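Local coordinates for protein endonuclease V isoform X2 (Ciona intestinalis, PDB 6OZI) that probably cleaves nucleic acid strands near inosine in a metal-ion-dependent reaction, and is here held on a DNA strand in which inosine precedes a ribo-adenosine, at residues Ser83-Phe88 with His122-Gly127; Asp116-Phe121 with Ser146-Pro151; Asp153-Thr158 with Leu175-Thr180. The protein carries 1 engineered substitution. One frame throughout, in Å; residues are numbered along the deposited sequence. Where two conformers were deposited one is given.

The three contacts run from the nucleic acid-binding core toward one edge of the sheet. Contacts 1 and 2 are buried and lie close together, about 8 Å between centres; both use the segment between strand 112-116 and helix 128-136, and both border the inosine. Contact 1 is polar, a histidine and a backbone turn set round the base, whereas contact 2 is mostly hydrocarbon packed round one phenylalanine ring. Contact 3, only partly buried, ties the loop before helix 157-169 to the outermost strand 174-179 through backbone and carboxylate bonds. Arg125 of contact 1 reaches contact 3 by a salt bridge to Asp153, and Leu147 of contact 2 packs on Ile177.

Contact 1. Residues Ser83-Phe88 with His122-Gly127; sequences SSYLAF and HIRRCG. With nucleotides of chain C.
Ser84, a non-glycine residue with a positive phi of 80°, offers His122 its carbonyl while turning its N-H onto the inosine base. Here the RNase H-like fold of endonuclease V forms its inosine pocket: Ser84 N donates to N7 of inosine DI5 of chain C at 2.8 Å, and Leu86 N donates to O6 of the same base. The carbonyl of the same serine serves His122, whose NE2 donates to Ser84 O at 3.0 Å. The C=O...NE2 angle of 111° brings the imidazole in from the flank of the carbonyl, with the oxygen almost in the ring plane; Gln16 NE2 supplies this oxygen with a second donor. With CG anti to the backbone N (chi1 -178°), the ring extends from the loop toward Ser84. Cys126 O lies over the centre of one imidazole face and Ile123 CG2 nearer the rim of the other, two neighbours that probably limit its rotation. The serine hydroxyl reaches water 1, which joins Ser84 OG, 2.9 Å away, to Ile123 N. Farther along, the Arg124 guanidinium passes obliquely by the Tyr85 ring; Asn13 bonds Tyr85 OH and Gln16 bonds Arg124 NE. Gly127 suits its place because a beta carbon would crowd the base: its CA already lies 3.4 Å from N1 of the inosine.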
loop_
_atom_site.group_PDB
_atom_site.type_symbol
_atom_site.label_atom_id
_atom_site.label_comp_id
_atom_site.label_asym_id
_atom_site.label_seq_id
_atom_site.Cartn_x
_atom_site.Cartn_y
_atom_site.Cartn_z
ATOM N N SER A 83 -23.899 0.747 -1.811
ATOM C CA SER A 83 -24.126 0.714 -0.371
ATOM C C SER A 83 -25.576 0.344 -0.086
ATOM O O SER A 83 -26.492 0.758 -0.803
ATOM C CB SER A 83 -23.775 2.058 0.275
ATOM O OG SER A 83 -24.592 3.096 -0.224
ATOM N N SER A 84 -25.768 -0.458 0.959
ATOM C CA SER A 84 -27.007 -1.098 1.399
ATOM C C SER A 84 -27.322 -2.357 0.592
ATOM O O SER A 84 -28.301 -3.044 0.928
ATOM C CB SER A 84 -28.229 -0.163 1.354
ATOM O OG SER A 84 -28.077 0.902 2.273
ATOM N N TYR A 85 -26.508 -2.722 -0.412
ATOM C CA TYR A 85 -26.775 -3.883 -1.260
ATOM C C TYR A 85 -25.533 -4.753 -1.461
ATOM O O TYR A 85 -25.435 -5.475 -2.458
ATOM C CB TYR A 85 -27.341 -3.441 -2.611
ATOM C CG TYR A 85 -28.578 -2.591 -2.460
ATOM C CD1 TYR A 85 -29.820 -3.172 -2.263
ATOM C CD2 TYR A 85 -28.499 -1.200 -2.489
ATOM C CE1 TYR A 85 -30.955 -2.392 -2.106
ATOM C CE2 TYR A 85 -29.631 -0.410 -2.333
ATOM C CZ TYR A 85 -30.850 -1.009 -2.137
ATOM O OH TYR A 85 -31.978 -0.240 -1.984
ATOM N N LEU A 86 -24.591 -4.707 -0.512
ATOM C CA LEU A 86 -23.361 -5.491 -0.610
ATOM C C LEU A 86 -23.653 -6.988 -0.678
ATOM O O LEU A 86 -22.917 -7.754 -1.337
ATOM C CB LEU A 86 -22.467 -5.166 0.595
ATOM C CG LEU A 86 -21.149 -5.915 0.790
ATOM C CD1 LEU A 86 -20.222 -5.681 -0.403
ATOM C CD2 LEU A 86 -20.474 -5.495 2.091
ATOM N N ALA A 87 -24.725 -7.414 0.000
ATOM C CA ALA A 87 -25.045 -8.831 0.103
ATOM C C ALA A 87 -25.237 -9.449 -1.270
ATOM O O ALA A 87 -24.731 -10.539 -1.546
ATOM C CB ALA A 87 -26.295 -9.023 0.958
ATOM N N PHE A 88 -25.980 -8.776 -2.146
ATOM C CA PHE A 88 -26.235 -9.351 -3.459
ATOM C C PHE A 88 -24.966 -9.431 -4.289
ATOM O O PHE A 88 -24.894 -10.237 -5.221
ATOM C CB PHE A 88 -27.332 -8.544 -4.156
ATOM C CG PHE A 88 -28.599 -8.452 -3.344
ATOM C CD1 PHE A 88 -29.508 -9.499 -3.340
ATOM C CD2 PHE A 88 -28.861 -7.344 -2.554
ATOM C CE1 PHE A 88 -30.665 -9.434 -2.585
ATOM C CE2 PHE A 88 -30.017 -7.275 -1.791
ATOM C CZ PHE A 88 -30.917 -8.321 -1.811
ATOM N N HIS A 122 -28.040 -1.328 9.493
ATOM C CA HIS A 122 -28.434 -1.254 8.094
ATOM C C HIS A 122 -29.809 -0.612 8.010
ATOM O O HIS A 122 -30.625 -0.758 8.925
ATOM C CB HIS A 122 -28.435 -2.658 7.485
ATOM C CG HIS A 122 -28.785 -2.707 6.032
ATOM N ND1 HIS A 122 -30.080 -2.859 5.582
ATOM C CD2 HIS A 122 -28.003 -2.697 4.927
ATOM C CE1 HIS A 122 -30.083 -2.902 4.262
ATOM N NE2 HIS A 122 -28.836 -2.808 3.839
ATOM N N ILE A 123 -30.060 0.101 6.905
ATOM C CA ILE A 123 -31.306 0.859 6.762
ATOM C C ILE A 123 -32.528 -0.040 6.933
ATOM O O ILE A 123 -33.528 0.358 7.548
ATOM C CB ILE A 123 -31.338 1.606 5.416
ATOM C CG1 ILE A 123 -32.672 2.348 5.279
ATOM C CG2 ILE A 123 -31.075 0.651 4.250
ATOM C CD1 ILE A 123 -32.743 3.287 4.097
ATOM N N ARG A 124 -32.483 -1.254 6.385
ATOM C CA ARG A 124 -33.568 -2.209 6.562
ATOM C C ARG A 124 -33.166 -3.361 7.483
ATOM O O ARG A 124 -33.769 -4.435 7.427
ATOM C CB ARG A 124 -34.054 -2.726 5.206
ATOM C CG ARG A 124 -34.920 -1.721 4.420
ATOM C CD ARG A 124 -35.084 -2.119 2.945
ATOM N NE ARG A 124 -33.807 -2.162 2.231
ATOM C CZ ARG A 124 -33.231 -1.120 1.632
ATOM N NH1 ARG A 124 -33.807 0.078 1.651
ATOM N NH2 ARG A 124 -32.066 -1.277 1.015
ATOM N N ARG A 125 -32.158 -3.144 8.333
ATOM C CA ARG A 125 -31.742 -4.106 9.359
ATOM C C ARG A 125 -31.357 -5.455 8.758
ATOM O O ARG A 125 -31.607 -6.509 9.343
ATOM C CB ARG A 125 -32.832 -4.277 10.418
ATOM C CG ARG A 125 -33.258 -2.978 11.083
ATOM C CD ARG A 125 -32.079 -2.262 11.751
ATOM N NE ARG A 125 -32.554 -1.174 12.600
ATOM C CZ ARG A 125 -32.674 0.091 12.204
ATOM N NH1 ARG A 125 -32.334 0.444 10.966
ATOM N NH2 ARG A 125 -33.135 1.005 13.050
ATOM N N CYS A 126 -30.700 -5.423 7.606
ATOM C CA CYS A 126 -30.349 -6.627 6.872
ATOM C C CYS A 126 -29.075 -6.383 6.062
ATOM O O CYS A 126 -29.052 -6.518 4.837
ATOM C CB CYS A 126 -31.514 -7.048 5.977
ATOM S SG CYS A 126 -31.315 -8.637 5.121
ATOM N N GLY A 127 -27.990 -6.008 6.741
ATOM C CA GLY A 127 -26.719 -5.843 6.067
ATOM C C GLY A 127 -26.140 -7.183 5.640
ATOM O O GLY A 127 -26.623 -8.254 6.016
ATOM P P DI C 5 -20.242 3.459 2.484
ATOM O OP1 DI C 5 -19.161 4.448 2.823
ATOM O OP2 DI C 5 -20.198 3.047 1.033
ATOM O "O5'" DI C 5 -20.190 2.164 3.503
ATOM C "C5'" DI C 5 -19.708 2.309 4.815
ATOM C "C4'" DI C 5 -19.414 0.939 5.403
ATOM O "O4'" DI C 5 -20.814 0.126 5.484
ATOM C "C3'" DI C 5 -18.589 0.238 4.650
ATOM O "O3'" DI C 5 -17.641 -0.574 5.479
ATOM C "C2'" DI C 5 -19.470 -0.739 3.833
ATOM C "C1'" DI C 5 -20.705 -0.946 4.732
ATOM N N9 DI C 5 -21.885 -1.112 3.869
ATOM C C8 DI C 5 -22.504 -0.427 2.894
ATOM N N7 DI C 5 -23.556 -1.175 2.497
ATOM C C5 DI C 5 -23.574 -2.288 3.211
ATOM C C6 DI C 5 -24.514 -3.493 3.206
ATOM O O6 DI C 5 -25.430 -3.550 2.460
ATOM N N1 DI C 5 -24.277 -4.568 4.103
ATOM C C2 DI C 5 -23.164 -4.525 5.005
ATOM N N3 DI C 5 -22.271 -3.381 5.002
ATOM C C4 DI C 5 -22.523 -2.256 4.067
HETATM O O HOH W 1 -27.830 0.809 5.199
HETATM O O HOH W 2 -31.894 2.120 0.552
#

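Contact 2. Residues Asp116-Phe121 with Ser146-Pro151. With nucleotides of chain C.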
loop_
_atom_site.group_PDB
_atom_site.type_symbol
_atom_site.label_atom_id
_atom_site.label_comp_id
_atom_site.label_asym_id
_atom_site.label_seq_id
_atom_site.Cartn_x
_atom_site.Cartn_y
_atom_site.Cartn_z
ATOM N N ASP A 116 -16.884 -8.408 6.346
ATOM C CA ASP A 116 -16.640 -6.982 6.165
ATOM C C ASP A 116 -17.953 -6.238 5.980
ATOM O O ASP A 116 -18.784 -6.621 5.154
ATOM C CB ASP A 116 -15.742 -6.729 4.954
ATOM C CG ASP A 116 -14.367 -7.334 5.107
ATOM O OD1 ASP A 116 -13.534 -6.709 5.798
ATOM O OD2 ASP A 116 -14.114 -8.415 4.532
ATOM N N GLY A 117 -18.146 -5.184 6.751
ATOM C CA GLY A 117 -19.357 -4.412 6.658
ATOM C C GLY A 117 -20.272 -4.659 7.837
ATOM O O GLY A 117 -19.873 -5.181 8.882
ATOM N N ASN A 118 -21.532 -4.302 7.645
ATOM C CA ASN A 118 -22.507 -4.268 8.720
ATOM C C ASN A 118 -23.401 -5.500 8.713
ATOM O O ASN A 118 -23.566 -6.180 7.695
ATOM C CB ASN A 118 -23.364 -3.010 8.598
ATOM C CG ASN A 118 -22.528 -1.762 8.526
ATOM O OD1 ASN A 118 -21.601 -1.593 9.315
ATOM N ND2 ASN A 118 -22.828 -0.889 7.566
ATOM N N GLY A 119 -23.987 -5.770 9.875
ATOM C CA GLY A 119 -25.044 -6.752 9.984
ATOM C C GLY A 119 -26.374 -6.070 10.235
ATOM O O GLY A 119 -27.010 -5.579 9.298
ATOM N N PHE A 120 -26.791 -6.013 11.502
ATOM C CA PHE A 120 -28.030 -5.324 11.864
ATOM C C PHE A 120 -27.960 -3.834 11.534
ATOM O O PHE A 120 -28.993 -3.203 11.278
ATOM C CB PHE A 120 -28.296 -5.548 13.357
ATOM C CG PHE A 120 -29.609 -4.994 13.863
ATOM C CD1 PHE A 120 -30.826 -5.507 13.429
ATOM C CD2 PHE A 120 -29.621 -4.004 14.831
ATOM C CE1 PHE A 120 -32.030 -5.010 13.927
ATOM C CE2 PHE A 120 -30.819 -3.504 15.332
ATOM C CZ PHE A 120 -32.023 -4.004 14.873
ATOM N N PHE A 121 -26.753 -3.267 11.510
ATOM C CA PHE A 121 -26.524 -1.833 11.311
ATOM C C PHE A 121 -26.761 -1.467 9.847
ATOM O O PHE A 121 -25.833 -1.240 9.066
ATOM C CB PHE A 121 -25.108 -1.492 11.766
ATOM C CG PHE A 121 -24.778 -0.034 11.735
ATOM C CD1 PHE A 121 -25.763 0.923 11.569
ATOM C CD2 PHE A 121 -23.468 0.381 11.890
ATOM C CE1 PHE A 121 -25.442 2.274 11.552
ATOM C CE2 PHE A 121 -23.134 1.726 11.876
ATOM C CZ PHE A 121 -24.121 2.675 11.708
ATOM N N SER A 146 -15.504 1.757 8.090
ATOM C CA SER A 146 -16.026 3.108 8.012
ATOM C C SER A 146 -17.501 3.074 8.392
ATOM O O SER A 146 -18.155 2.029 8.351
ATOM C CB SER A 146 -15.833 3.712 6.610
ATOM O OG SER A 146 -16.475 2.908 5.634
ATOM N N LEU A 147 -18.017 4.231 8.769
ATOM C CA LEU A 147 -19.362 4.327 9.306
ATOM C C LEU A 147 -20.353 4.570 8.178
ATOM O O LEU A 147 -20.157 5.467 7.355
ATOM C CB LEU A 147 -19.442 5.455 10.330
ATOM C CG LEU A 147 -20.771 5.619 11.053
ATOM C CD1 LEU A 147 -20.953 4.474 12.015
ATOM C CD2 LEU A 147 -20.788 6.935 11.785
ATOM N N ILE A 148 -21.408 3.774 8.135
ATOM C CA ILE A 148 -22.489 4.069 7.209
ATOM C C ILE A 148 -23.397 5.115 7.844
ATOM O O ILE A 148 -23.682 5.067 9.051
ATOM C CB ILE A 148 -23.258 2.791 6.825
ATOM C CG1 ILE A 148 -24.172 3.083 5.628
ATOM C CG2 ILE A 148 -24.057 2.232 8.018
ATOM C CD1 ILE A 148 -24.686 1.864 4.934
ATOM N N GLU A 149 -23.806 6.098 7.042
ATOM C CA GLU A 149 -24.756 7.116 7.473
ATOM C C GLU A 149 -26.167 6.651 7.155
ATOM O O GLU A 149 -26.437 6.188 6.044
ATOM C CB GLU A 149 -24.494 8.465 6.796
ATOM C CG GLU A 149 -23.309 9.256 7.342
ATOM C CD GLU A 149 -23.554 10.760 7.335
ATOM O OE1 GLU A 149 -24.658 11.201 6.948
ATOM O OE2 GLU A 149 -22.648 11.514 7.735
ATOM N N ILE A 150 -27.062 6.764 8.127
ATOM C CA ILE A 150 -28.461 6.420 7.898
ATOM C C ILE A 150 -29.347 7.576 8.343
ATOM O O ILE A 150 -29.761 7.612 9.511
ATOM C CB ILE A 150 -28.849 5.124 8.627
ATOM C CG1 ILE A 150 -27.803 4.038 8.385
ATOM C CG2 ILE A 150 -30.206 4.637 8.133
ATOM C CD1 ILE A 150 -28.134 2.727 9.050
ATOM N N PRO A 151 -29.669 8.528 7.455
ATOM C CA PRO A 151 -30.541 9.644 7.866
ATOM C C PRO A 151 -31.872 9.188 8.428
ATOM O O PRO A 151 -32.368 9.784 9.390
ATOM C CB PRO A 151 -30.725 10.442 6.567
ATOM C CG PRO A 151 -29.577 10.057 5.709
ATOM C CD PRO A 151 -29.237 8.641 6.055
ATOM P P DI C 5 -20.242 3.459 2.484
ATOM O OP1 DI C 5 -19.161 4.448 2.823
ATOM O OP2 DI C 5 -20.198 3.047 1.033
ATOM O "O5'" DI C 5 -20.190 2.164 3.503
ATOM C "C5'" DI C 5 -19.708 2.309 4.815
ATOM C "C4'" DI C 5 -19.414 0.939 5.403
ATOM O "O4'" DI C 5 -20.814 0.126 5.484
ATOM C "C3'" DI C 5 -18.589 0.238 4.650
ATOM O "O3'" DI C 5 -17.641 -0.574 5.479
ATOM C "C2'" DI C 5 -19.470 -0.739 3.833
ATOM C "C1'" DI C 5 -20.705 -0.946 4.732
ATOM N N9 DI C 5 -21.885 -1.112 3.869
ATOM C C8 DI C 5 -22.504 -0.427 2.894
ATOM N N7 DI C 5 -23.556 -1.175 2.497
ATOM C C5 DI C 5 -23.574 -2.288 3.211
ATOM C C6 DI C 5 -24.514 -3.493 3.206
ATOM O O6 DI C 5 -25.430 -3.550 2.460
ATOM N N1 DI C 5 -24.277 -4.568 4.103
ATOM C C2 DI C 5 -23.164 -4.525 5.005
ATOM N N3 DI C 5 -22.271 -3.381 5.002
ATOM C C4 DI C 5 -22.523 -2.256 4.067
ATOM P P DC C 4 -21.092 9.665 2.125
ATOM O OP1 DC C 4 -20.927 10.929 2.871
ATOM O OP2 DC C 4 -19.920 9.038 1.468
ATOM O "O5'" DC C 4 -21.770 8.600 3.096
ATOM C "C5'" DC C 4 -20.982 7.665 3.794
ATOM C "C4'" DC C 4 -21.710 6.339 3.880
ATOM O "O4'" DC C 4 -23.089 6.578 4.274
ATOM C "C3'" DC C 4 -21.772 5.565 2.559
ATOM O "O3'" DC C 4 -21.640 4.180 2.797
ATOM C "C2'" DC C 4 -23.150 5.910 2.013
ATOM C "C1'" DC C 4 -23.961 6.043 3.293
ATOM N N1 DC C 4 -25.142 6.937 3.146
ATOM C C2 DC C 4 -26.414 6.366 3.050
ATOM O O2 DC C 4 -26.522 5.132 3.101
ATOM N N3 DC C 4 -27.494 7.180 2.904
ATOM C C4 DC C 4 -27.327 8.502 2.854
ATOM N N4 DC C 4 -28.419 9.264 2.717
ATOM C C5 DC C 4 -26.034 9.102 2.950
ATOM C C6 DC C 4 -24.980 8.289 3.088
ATOM P P A C 6 -16.152 -0.877 4.954
ATOM O OP1 A C 6 -15.464 -1.708 5.974
ATOM O OP2 A C 6 -15.555 0.410 4.512
ATOM O "O5'" A C 6 -16.364 -1.805 3.678
ATOM C "C5'" A C 6 -16.797 -3.151 3.818
ATOM C "C4'" A C 6 -16.807 -3.845 2.483
ATOM O "O4'" A C 6 -17.727 -3.158 1.601
ATOM C "C3'" A C 6 -15.484 -3.819 1.743
ATOM O "O3'" A C 6 -14.631 -4.873 2.139
ATOM C "C2'" A C 6 -15.898 -3.886 0.278
ATOM O "O2'" A C 6 -16.192 -5.221 -0.103
ATOM C "C1'" A C 6 -17.203 -3.106 0.295
ATOM N N9 A C 6 -17.070 -1.689 -0.089
ATOM C C8 A C 6 -17.301 -0.592 0.709
ATOM N N7 A C 6 -17.162 0.554 0.088
ATOM C C5 A C 6 -16.837 0.186 -1.210
ATOM C C6 A C 6 -16.568 0.937 -2.370
ATOM N N6 A C 6 -16.583 2.275 -2.413
ATOM N N1 A C 6 -16.284 0.257 -3.506
ATOM C C2 A C 6 -16.266 -1.081 -3.470
ATOM N N3 A C 6 -16.504 -1.895 -2.444
ATOM C C4 A C 6 -16.789 -1.191 -1.335
HETATM O O HOH W 3 -20.568 0.950 9.250
#
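The Phe121 ring is a flat slab set among three aliphatic bumps from Leu147, Ile148 and Ile150. Ile148 CG2 sits over one face in a CH-pi contact, 3.8 Å from the ring centroid of Phe121 and 16° off the normal. Leu147 CD1 meets the rim in the ring plane, 3.5 Å from Phe121 CE2, the two side chains crossing at about a right angle. Ile150 CD1 comes up obliquely beside Phe121 CE1 at 3.7 Å. CG lies anti to the backbone N (chi1 -175°), and from there the ring extends to the facing loop, although CB does not point at it. The two loops follow the neighbouring parallel strands 112-116 and 140-144 of the RNase H-like sheet, at whose ends the nucleic acid lies. An alanine at Phe121 would probably open a gap among the three aliphatic side chains and leave Ile148 CG2 without its aromatic face. The same CG2 also fits against Asn118 ND2 at 3.4 Å, while Ile148 CD1 turns to the inosine of chain C, 3.8 Å from its C8. Water 3 bridges the loops, donating to Asn118 OD1 and Ser146 O and accepting from Ile148 N. Gly117 CA lies beside the base, 3.5 Å from N3 of the inosine, where a beta carbon would strike that atom. Glu149 N donates to O4' of DC4 of chain C at 2.9 Å.

Contact 3. Residues Asp153-Thr158 with Leu175-Thr180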
loop_
_atom_site.group_PDB
_atom_site.type_symbol
_atom_site.label_atom_id
_atom_site.label_comp_id
_atom_site.label_asym_id
_atom_site.label_seq_id
_atom_site.Cartn_x
_atom_site.Cartn_y
_atom_site.Cartn_z
ATOM N N ASP A 153 -32.547 6.865 10.321
ATOM C CA ASP A 153 -32.395 6.447 11.708
ATOM C C ASP A 153 -31.698 7.494 12.561
ATOM O O ASP A 153 -31.411 7.232 13.734
ATOM C CB ASP A 153 -31.620 5.129 11.789
ATOM C CG ASP A 153 -32.470 3.923 11.458
ATOM O OD1 ASP A 153 -33.398 3.609 12.243
ATOM O OD2 ASP A 153 -32.203 3.279 10.416
ATOM N N GLY A 154 -31.410 8.666 12.006
ATOM C CA GLY A 154 -30.736 9.695 12.772
ATOM C C GLY A 154 -29.283 9.386 13.046
ATOM O O GLY A 154 -28.738 9.861 14.045
ATOM N N VAL A 155 -28.642 8.597 12.187
ATOM C CA VAL A 155 -27.246 8.209 12.358
ATOM C C VAL A 155 -26.403 9.048 11.402
ATOM O O VAL A 155 -26.433 8.841 10.184
ATOM C CB VAL A 155 -27.036 6.709 12.106
ATOM C CG1 VAL A 155 -25.544 6.364 12.178
ATOM C CG2 VAL A 155 -27.826 5.885 13.106
ATOM N N LYS A 156 -25.620 9.968 11.964
ATOM C CA LYS A 156 -24.804 10.905 11.208
ATOM C C LYS A 156 -23.345 10.755 11.610
ATOM O O LYS A 156 -23.020 10.681 12.798
ATOM C CB LYS A 156 -25.277 12.342 11.428
ATOM C CG LYS A 156 -24.569 13.371 10.579
ATOM C CD LYS A 156 -25.364 14.669 10.510
ATOM C CE LYS A 156 -24.501 15.822 9.999
ATOM N NZ LYS A 156 -23.758 15.491 8.751
ATOM N N LYS A 157 -22.473 10.736 10.601
ATOM C CA LYS A 157 -21.068 10.404 10.804
ATOM C C LYS A 157 -20.378 11.413 11.722
ATOM O O LYS A 157 -19.728 11.031 12.704
ATOM C CB LYS A 157 -20.389 10.322 9.436
ATOM C CG LYS A 157 -19.026 9.673 9.367
ATOM C CD LYS A 157 -18.827 9.205 7.929
ATOM C CE LYS A 157 -17.419 8.756 7.645
ATOM N NZ LYS A 157 -17.301 8.265 6.238
ATOM N N THR A 158 -20.512 12.712 11.428
ATOM C CA THR A 158 -19.843 13.715 12.259
ATOM C C THR A 158 -20.286 13.624 13.719
ATOM O O THR A 158 -19.461 13.750 14.638
ATOM C CB THR A 158 -20.089 15.123 11.707
ATOM O OG1 THR A 158 -21.494 15.405 11.692
ATOM C CG2 THR A 158 -19.529 15.260 10.297
ATOM N N LEU A 175 -18.629 2.594 22.206
ATOM C CA LEU A 175 -19.720 3.559 22.131
ATOM C C LEU A 175 -20.887 2.931 21.385
ATOM O O LEU A 175 -20.729 2.497 20.242
ATOM C CB LEU A 175 -19.269 4.831 21.413
ATOM C CG LEU A 175 -20.375 5.857 21.182
ATOM C CD1 LEU A 175 -20.728 6.517 22.505
ATOM C CD2 LEU A 175 -19.996 6.894 20.137
ATOM N N ASP A 176 -22.062 2.913 22.005
ATOM C CA ASP A 176 -23.238 2.400 21.318
ATOM C C ASP A 176 -23.664 3.377 20.234
ATOM O O ASP A 176 -23.748 4.584 20.469
ATOM C CB ASP A 176 -24.397 2.169 22.290
ATOM C CG ASP A 176 -24.125 1.056 23.277
ATOM O OD1 ASP A 176 -23.970 -0.100 22.830
ATOM O OD2 ASP A 176 -24.126 1.321 24.496
ATOM N N ILE A 177 -23.935 2.852 19.044
ATOM C CA ILE A 177 -24.500 3.629 17.947
ATOM C C ILE A 177 -25.997 3.356 17.927
ATOM O O ILE A 177 -26.421 2.194 17.931
ATOM C CB ILE A 177 -23.831 3.265 16.611
ATOM C CG1 ILE A 177 -22.384 3.763 16.608
ATOM C CG2 ILE A 177 -24.606 3.836 15.440
ATOM C CD1 ILE A 177 -21.529 3.199 15.484
ATOM N N ILE A 178 -26.801 4.419 17.967
ATOM C CA ILE A 178 -28.221 4.300 18.279
ATOM C C ILE A 178 -29.059 4.926 17.177
ATOM O O ILE A 178 -28.750 6.016 16.683
ATOM C CB ILE A 178 -28.532 4.972 19.636
ATOM C CG1 ILE A 178 -27.929 4.162 20.785
ATOM C CG2 ILE A 178 -30.027 5.160 19.832
ATOM C CD1 ILE A 178 -27.807 4.943 22.086
ATOM N N SER A 179 -30.162 4.263 16.848
ATOM C CA SER A 179 -31.209 4.824 16.005
ATOM C C SER A 179 -32.188 5.603 16.868
ATOM O O SER A 179 -32.831 5.028 17.749
ATOM C CB SER A 179 -31.953 3.717 15.262
ATOM O OG SER A 179 -33.247 4.149 14.864
ATOM N N THR A 180 -32.319 6.899 16.603
ATOM C CA THR A 180 -33.297 7.712 17.314
ATOM C C THR A 180 -34.708 7.500 16.798
ATOM O O THR A 180 -35.668 7.844 17.493
ATOM C CB THR A 180 -32.943 9.200 17.220
ATOM O OG1 THR A 180 -32.810 9.573 15.842
ATOM C CG2 THR A 180 -31.646 9.496 17.950
#
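Strand 174-179, the outermost on its side of the RNase H-like sheet, ends against the loop that leads into helix 157-169. Asp153 ties the two together twice, by main chain and by side chain. Thr180 N donates to Asp153 O at 3.0 Å; Thr180 OG1 adds a weak bond, and Ser179 CA makes a CA-H...O contact with the same oxygen at 3.3 Å. The Asp153 carboxylate accepts from the serine hydroxyl, Ser179 OG to Asp153 OD1 at 2.7 Å, on the anti side and 25° out of the carboxylate plane. That hydroxyl, which its torsion (chi1 158°, anti to the backbone N) turns to the carboxylate, also receives Lys182 N, so a small residue that both donates and accepts suits the spot. Arg125 pairs with the same OD1, which would balance the buried charge. Next along the loop, Val155 brings its branches to the strand: CG1 touches Ile177 CG2 at 4.2 Å, and CG2 rests near Ile178 O. Gly154 has phi 72°, and a beta carbon there would collide with Thr180 OG1. Glycine followed by Val155, both set opposite Ile150, is the pattern of a G1 beta bulge.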